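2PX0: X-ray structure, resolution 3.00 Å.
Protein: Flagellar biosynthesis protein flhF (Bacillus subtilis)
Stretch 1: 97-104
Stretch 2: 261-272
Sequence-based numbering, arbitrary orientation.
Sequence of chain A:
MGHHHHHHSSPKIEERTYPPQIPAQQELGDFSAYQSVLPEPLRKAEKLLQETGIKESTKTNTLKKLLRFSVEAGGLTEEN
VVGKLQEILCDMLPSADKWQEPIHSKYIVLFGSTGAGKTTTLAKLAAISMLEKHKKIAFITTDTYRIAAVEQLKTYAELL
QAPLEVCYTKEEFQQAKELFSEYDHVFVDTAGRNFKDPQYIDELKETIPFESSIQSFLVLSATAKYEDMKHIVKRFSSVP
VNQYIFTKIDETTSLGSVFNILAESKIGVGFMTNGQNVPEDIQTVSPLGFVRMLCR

Stretch 1 97-104: DKWQEPIH
Stretch 2 261-272: ILAESKIGVGFM

Contact between residues 97-104 and 261-272 of one chain of the flagellar biosynthesis protein FlhF, burying 434 Å² summed over both sides. The first stretch leaves a 3-10 segment at Asp97 and Lys98 and continues as loop to His104; the second finishes a helix with Ile261, Leu262 and Ala263, turns at Glu264 (phi/psi -98/49), and is in a strand at Phe271 and Met272. The two stretches run alongside each other in the same direction, with Trp99 CA 4.4 Å from Gly268 CA and Gln100 CA 4.6 Å from Gly270 CA. Two backbone hydrogen bonds fix this register: Gly268 N donates to Lys98 O (3.0 Å, N-H...O angle 146°), and Gln100 N donates to Val269 O (3.1 Å, 155°). They bracket Trp99, whose backbone is extended at -107/173, before Gln100 takes left-handed values of 42/43.

Trp99 is the centre of the packing. Its CA-CB bond points sideways, but chi1 of -71° (m) and chi2 of 60° bring the buried indole against the second stretch. Gly268 CA lies 3.7 Å from the centroid of the five-membered ring of Trp99, only 8° off the normal, a CH-pi contact squarely over the face. Gly268, at -98/-160, gives the ring room to lie this close: an ideal CB there would fall 2.3 Å from Trp99 CD1, a clash, and 3.1 Å from Lys98 O. Over the same face, Val269 CG1 sits 3.9 Å from the centroid of the Trp99 six-membered ring, 30° off the normal, and 3.5 Å from Trp99 CZ3. Val269 reaches this position with chi1 of -27°, between wells. At the far end of the indole, Leu262 directs its CA-CB bond toward the first stretch and, with chi1 m and chi2 t, places CD1 3.6 Å from Trp99 CH2. Trp99 NE1 is hydrogen-bonded elsewhere in the structure.

Lys98 starts toward the second stretch, its CG 3.2 Å from Lys266 O, but its end leads away. With chi1 at -108° (off), chi2 and chi3 both p and chi4 t, the chain folds back so that NZ forms a salt bridge with Asp97 OD2 at 2.6 Å; Asp97 has chi1 p. The CA-CB bond of Lys266 points away, and it is the backbone O of Lys266 that Lys98 CG approaches. Gln100 also points away, in m, t with chi3 of -69°, and joins the contact through its backbone.

Farther along, Ile103 (chi1 m, chi2 t) and Phe271 (chi1 -61°, m; chi2 -79°) begin sideways and away respectively, yet the ends of both side chains come nearer, leaving Ile103 CG1 4.4 Å from Phe271 CE2, a looser apolar contact. At the helix exit, Ser265 (chi1 m) turns OG back to Ile261 O, a very short hydrogen bond of 2.4 Å, while Ser265 N makes a weak one to Leu262 O at 2.9 Å.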

ATOM      1  N   ASP A  97     -15.873   9.720  21.431  1.00 56.63           N
ATOM      2  CA  ASP A  97     -15.018   9.311  22.543  1.00 55.20           C
ATOM      3  C   ASP A  97     -14.042   8.214  22.151  1.00 54.57           C
ATOM      4  O   ASP A  97     -12.968   8.113  22.732  1.00 56.20           O
ATOM      5  CB  ASP A  97     -15.849   8.847  23.739  1.00 53.20           C
ATOM      6  CG  ASP A  97     -16.521   7.520  23.488  1.00 55.01           C
ATOM      7  OD1 ASP A  97     -17.432   7.478  22.635  1.00 53.23           O
ATOM      8  OD2 ASP A  97     -16.126   6.518  24.134  1.00 55.04           O
ATOM      9  N   LYS A  98     -14.398   7.395  21.170  1.00 52.74           N
ATOM     10  CA  LYS A  98     -13.501   6.333  20.763  1.00 53.50           C
ATOM     11  C   LYS A  98     -12.442   6.808  19.765  1.00 53.92           C
ATOM     12  O   LYS A  98     -11.601   6.023  19.328  1.00 54.21           O
ATOM     13  CB  LYS A  98     -14.296   5.167  20.177  1.00 54.28           C
ATOM     14  CG  LYS A  98     -14.349   3.945  21.081  1.00 56.12           C
ATOM     15  CD  LYS A  98     -15.217   4.195  22.303  1.00 59.48           C
ATOM     16  CE  LYS A  98     -16.693   4.285  21.919  1.00 61.47           C
ATOM     17  NZ  LYS A  98     -17.572   4.629  23.076  1.00 62.80           N
ATOM     18  N   TRP A  99     -12.488   8.085  19.395  1.00 53.55           N
ATOM     19  CA  TRP A  99     -11.508   8.643  18.467  1.00 53.98           C
ATOM     20  C   TRP A  99     -10.529   9.555  19.224  1.00 55.46           C
ATOM     21  O   TRP A  99     -10.697   9.828  20.419  1.00 55.92           O
ATOM     22  CB  TRP A  99     -12.191   9.481  17.395  1.00 52.99           C
ATOM     23  CG  TRP A  99     -12.997   8.740  16.371  1.00 54.28           C
ATOM     24  CD1 TRP A  99     -14.082   7.925  16.590  1.00 54.76           C
ATOM     25  CD2 TRP A  99     -12.866   8.852  14.945  1.00 53.51           C
ATOM     26  NE1 TRP A  99     -14.637   7.532  15.383  1.00 51.75           N
ATOM     27  CE2 TRP A  99     -13.907   8.082  14.362  1.00 52.50           C
ATOM     28  CE3 TRP A  99     -11.967   9.525  14.103  1.00 51.42           C
ATOM     29  CZ2 TRP A  99     -14.076   7.981  12.984  1.00 51.62           C
ATOM     30  CZ3 TRP A  99     -12.136   9.424  12.735  1.00 50.81           C
ATOM     31  CH2 TRP A  99     -13.180   8.653  12.186  1.00 52.32           C
ATOM     32  N   GLN A 100      -9.506  10.018  18.511  1.00 55.87           N
ATOM     33  CA  GLN A 100      -8.504  10.933  19.059  1.00 56.87           C
ATOM     34  C   GLN A 100      -7.961  10.694  20.472  1.00 57.51           C
ATOM     35  O   GLN A 100      -7.790  11.631  21.259  1.00 58.12           O
ATOM     36  CB  GLN A 100      -9.028  12.367  18.961  1.00 55.20           C
ATOM     37  CG  GLN A 100      -9.101  12.867  17.547  1.00 54.53           C
ATOM     38  CD  GLN A 100      -9.714  14.241  17.452  1.00 55.32           C
ATOM     39  OE1 GLN A 100     -10.907  14.410  17.701  1.00 54.07           O
ATOM     40  NE2 GLN A 100      -8.902  15.241  17.088  1.00 55.73           N
ATOM     41  N   GLU A 101      -7.679   9.443  20.792  1.00 57.54           N
ATOM     42  CA  GLU A 101      -7.112   9.122  22.087  1.00 58.09           C
ATOM     43  C   GLU A 101      -5.676   9.632  22.014  1.00 57.97           C
ATOM     44  O   GLU A 101      -4.865   9.098  21.273  1.00 59.24           O
ATOM     45  CB  GLU A 101      -7.123   7.606  22.274  1.00 59.68           C
ATOM     46  CG  GLU A 101      -6.694   7.100  23.635  1.00 61.90           C
ATOM     47  CD  GLU A 101      -6.599   5.580  23.671  1.00 64.65           C
ATOM     48  OE1 GLU A 101      -5.568   5.029  23.213  1.00 66.33           O
ATOM     49  OE2 GLU A 101      -7.564   4.931  24.142  1.00 64.42           O
ATOM     50  N   PRO A 102      -5.341  10.687  22.765  1.00 58.95           N
ATOM     51  CA  PRO A 102      -3.976  11.222  22.739  1.00 60.19           C
ATOM     52  C   PRO A 102      -2.953  10.238  23.282  1.00 62.16           C
ATOM     53  O   PRO A 102      -3.303   9.206  23.854  1.00 64.85           O
ATOM     54  CB  PRO A 102      -4.078  12.448  23.628  1.00 59.64           C
ATOM     55  CG  PRO A 102      -5.045  12.000  24.664  1.00 58.92           C
ATOM     56  CD  PRO A 102      -6.134  11.355  23.806  1.00 60.76           C
ATOM     57  N   ILE A 103      -1.680  10.560  23.110  1.00 63.77           N
ATOM     58  CA  ILE A 103      -0.620   9.699  23.614  1.00 65.94           C
ATOM     59  C   ILE A 103      -0.412   9.951  25.111  1.00 67.81           C
ATOM     60  O   ILE A 103      -0.084  11.067  25.520  1.00 66.82           O
ATOM     61  CB  ILE A 103       0.693   9.942  22.836  1.00 64.36           C
ATOM     62  CG1 ILE A 103       0.680   9.090  21.565  1.00 62.51           C
ATOM     63  CG2 ILE A 103       1.902   9.622  23.705  1.00 64.86           C
ATOM     64  CD1 ILE A 103       1.953   9.159  20.770  1.00 63.82           C
ATOM     65  N   HIS A 104      -0.621   8.909  25.917  1.00 70.91           N
ATOM     66  CA  HIS A 104      -0.467   8.992  27.371  1.00 73.39           C
ATOM     67  C   HIS A 104       0.533   7.982  27.922  1.00 72.08           C
ATOM     68  O   HIS A 104       1.551   8.356  28.497  1.00 71.51           O
ATOM     69  CB  HIS A 104      -1.808   8.754  28.066  1.00 78.45           C
ATOM     70  CG  HIS A 104      -2.739   9.923  28.006  1.00 85.15           C
ATOM     71  ND1 HIS A 104      -2.399  11.170  28.489  1.00 87.54           N
ATOM     72  CD2 HIS A 104      -4.006  10.030  27.542  1.00 88.35           C
ATOM     73  CE1 HIS A 104      -3.418  11.994  28.324  1.00 89.66           C
ATOM     74  NE2 HIS A 104      -4.406  11.328  27.752  1.00 90.88           N
ATOM     75  N   ILE A 261     -14.220   0.329   6.925  1.00 40.30           N
ATOM     76  CA  ILE A 261     -13.502  -0.359   7.989  1.00 39.65           C
ATOM     77  C   ILE A 261     -13.897   0.126   9.360  1.00 41.33           C
ATOM     78  O   ILE A 261     -13.982  -0.659  10.316  1.00 41.51           O
ATOM     79  CB  ILE A 261     -11.974  -0.188   7.855  1.00 37.95           C
ATOM     80  CG1 ILE A 261     -11.445  -1.047   6.713  1.00 38.46           C
ATOM     81  CG2 ILE A 261     -11.294  -0.611   9.126  1.00 37.20           C
ATOM     82  CD1 ILE A 261     -11.728  -2.511   6.881  1.00 33.19           C
ATOM     83  N   LEU A 262     -14.120   1.428   9.462  1.00 42.76           N
ATOM     84  CA  LEU A 262     -14.483   2.011  10.735  1.00 43.46           C
ATOM     85  C   LEU A 262     -15.923   1.711  11.091  1.00 44.41           C
ATOM     86  O   LEU A 262     -16.219   1.407  12.245  1.00 47.90           O
ATOM     87  CB  LEU A 262     -14.253   3.519  10.713  1.00 41.13           C
ATOM     88  CG  LEU A 262     -12.810   3.983  10.823  1.00 37.65           C
ATOM     89  CD1 LEU A 262     -12.717   5.480  10.494  1.00 37.04           C
ATOM     90  CD2 LEU A 262     -12.311   3.692  12.225  1.00 36.24           C
ATOM     91  N   ALA A 263     -16.810   1.783  10.102  1.00 43.95           N
ATOM     92  CA  ALA A 263     -18.238   1.534  10.320  1.00 46.99           C
ATOM     93  C   ALA A 263     -18.464   0.258  11.121  1.00 49.98           C
ATOM     94  O   ALA A 263     -19.237   0.230  12.086  1.00 52.74           O
ATOM     95  CB  ALA A 263     -18.947   1.434   8.999  1.00 45.37           C
ATOM     96  N   GLU A 264     -17.774  -0.797  10.706  1.00 51.21           N
ATOM     97  CA  GLU A 264     -17.859  -2.079  11.364  1.00 51.03           C
ATOM     98  C   GLU A 264     -16.686  -2.292  12.346  1.00 51.96           C
ATOM     99  O   GLU A 264     -16.045  -3.340  12.330  1.00 53.65           O
ATOM    100  CB  GLU A 264     -17.894  -3.164  10.298  1.00 50.21           C
ATOM    101  CG  GLU A 264     -16.893  -2.935   9.176  1.00 51.78           C
ATOM    102  CD  GLU A 264     -17.118  -3.836   7.964  1.00 54.93           C
ATOM    103  OE1 GLU A 264     -18.169  -3.689   7.288  1.00 56.47           O
ATOM    104  OE2 GLU A 264     -16.242  -4.687   7.681  1.00 54.20           O
ATOM    105  N   SER A 265     -16.414  -1.300  13.203  1.00 51.52           N
ATOM    106  CA  SER A 265     -15.332  -1.373  14.218  1.00 51.53           C
ATOM    107  C   SER A 265     -15.851  -0.859  15.559  1.00 52.30           C
ATOM    108  O   SER A 265     -16.947  -0.308  15.641  1.00 55.17           O
ATOM    109  CB  SER A 265     -14.131  -0.472  13.861  1.00 51.39           C
ATOM    110  OG  SER A 265     -13.479  -0.834  12.666  1.00 45.54           O
ATOM    111  N   LYS A 266     -15.027  -0.992  16.595  1.00 51.45           N
ATOM    112  CA  LYS A 266     -15.369  -0.513  17.923  1.00 51.14           C
ATOM    113  C   LYS A 266     -14.398   0.574  18.389  1.00 51.70           C
ATOM    114  O   LYS A 266     -14.549   1.135  19.481  1.00 52.46           O
ATOM    115  CB  LYS A 266     -15.365  -1.659  18.934  1.00 53.36           C
ATOM    116  CG  LYS A 266     -16.613  -2.536  18.876  1.00 56.28           C
ATOM    117  CD  LYS A 266     -16.735  -3.285  17.553  1.00 58.18           C
ATOM    118  CE  LYS A 266     -18.118  -3.912  17.377  1.00 58.29           C
ATOM    119  NZ  LYS A 266     -19.189  -2.911  17.050  1.00 56.31           N
ATOM    120  N   ILE A 267     -13.386   0.864  17.573  1.00 50.60           N
ATOM    121  CA  ILE A 267     -12.406   1.913  17.897  1.00 47.44           C
ATOM    122  C   ILE A 267     -12.256   2.859  16.715  1.00 46.17           C
ATOM    123  O   ILE A 267     -12.460   2.456  15.573  1.00 44.91           O
ATOM    124  CB  ILE A 267     -11.005   1.343  18.257  1.00 44.87           C
ATOM    125  CG1 ILE A 267     -10.623   0.224  17.298  1.00 46.14           C
ATOM    126  CG2 ILE A 267     -10.992   0.854  19.675  1.00 44.95           C
ATOM    127  CD1 ILE A 267      -9.367  -0.529  17.706  1.00 43.94           C
ATOM    128  N   GLY A 268     -11.919   4.115  16.998  1.00 45.57           N
ATOM    129  CA  GLY A 268     -11.759   5.097  15.940  1.00 48.29           C
ATOM    130  C   GLY A 268     -10.315   5.312  15.505  1.00 49.92           C
ATOM    131  O   GLY A 268      -9.442   4.468  15.739  1.00 50.29           O
ATOM    132  N   VAL A 269     -10.045   6.443  14.864  1.00 49.27           N
ATOM    133  CA  VAL A 269      -8.686   6.701  14.425  1.00 49.78           C
ATOM    134  C   VAL A 269      -7.959   7.636  15.386  1.00 49.68           C
ATOM    135  O   VAL A 269      -8.521   8.617  15.886  1.00 50.38           O
ATOM    136  CB  VAL A 269      -8.642   7.309  12.980  1.00 50.88           C
ATOM    137  CG1 VAL A 269      -9.877   6.860  12.181  1.00 48.73           C
ATOM    138  CG2 VAL A 269      -8.535   8.833  13.033  1.00 49.67           C
ATOM    139  N   GLY A 270      -6.706   7.308  15.656  1.00 48.04           N
ATOM    140  CA  GLY A 270      -5.912   8.148  16.522  1.00 46.67           C
ATOM    141  C   GLY A 270      -5.241   9.167  15.628  1.00 45.48           C
ATOM    142  O   GLY A 270      -5.463  10.365  15.747  1.00 46.88           O
ATOM    143  N   PHE A 271      -4.459   8.673  14.681  1.00 43.28           N
ATOM    144  CA  PHE A 271      -3.740   9.536  13.768  1.00 40.46           C
ATOM    145  C   PHE A 271      -3.950   9.258  12.273  1.00 39.17           C
ATOM    146  O   PHE A 271      -4.445   8.205  11.862  1.00 39.08           O
ATOM    147  CB  PHE A 271      -2.254   9.439  14.104  1.00 41.34           C
ATOM    148  CG  PHE A 271      -1.937   9.879  15.492  1.00 43.18           C
ATOM    149  CD1 PHE A 271      -1.857  11.236  15.803  1.00 43.12           C
ATOM    150  CD2 PHE A 271      -1.800   8.949  16.516  1.00 44.14           C
ATOM    151  CE1 PHE A 271      -1.653  11.652  17.114  1.00 42.88           C
ATOM    152  CE2 PHE A 271      -1.593   9.363  17.836  1.00 42.13           C
ATOM    153  CZ  PHE A 271      -1.523  10.708  18.129  1.00 41.79           C
ATOM    154  N   MET A 272      -3.573  10.239  11.467  1.00 35.73           N
ATOM    155  CA  MET A 272      -3.644  10.138  10.025  1.00 35.49           C
ATOM    156  C   MET A 272      -2.414  10.906   9.553  1.00 37.70           C
ATOM    157  O   MET A 272      -2.037  11.899  10.160  1.00 38.51           O
ATOM    158  CB  MET A 272      -4.920  10.782   9.468  1.00 33.93           C
ATOM    159  CG  MET A 272      -6.218  10.012   9.751  1.00 34.13           C
ATOM    160  SD  MET A 272      -7.440  10.165   8.405  1.00 31.54           S
ATOM    161  CE  MET A 272      -7.483  11.896   8.237  1.00 35.11           C
TER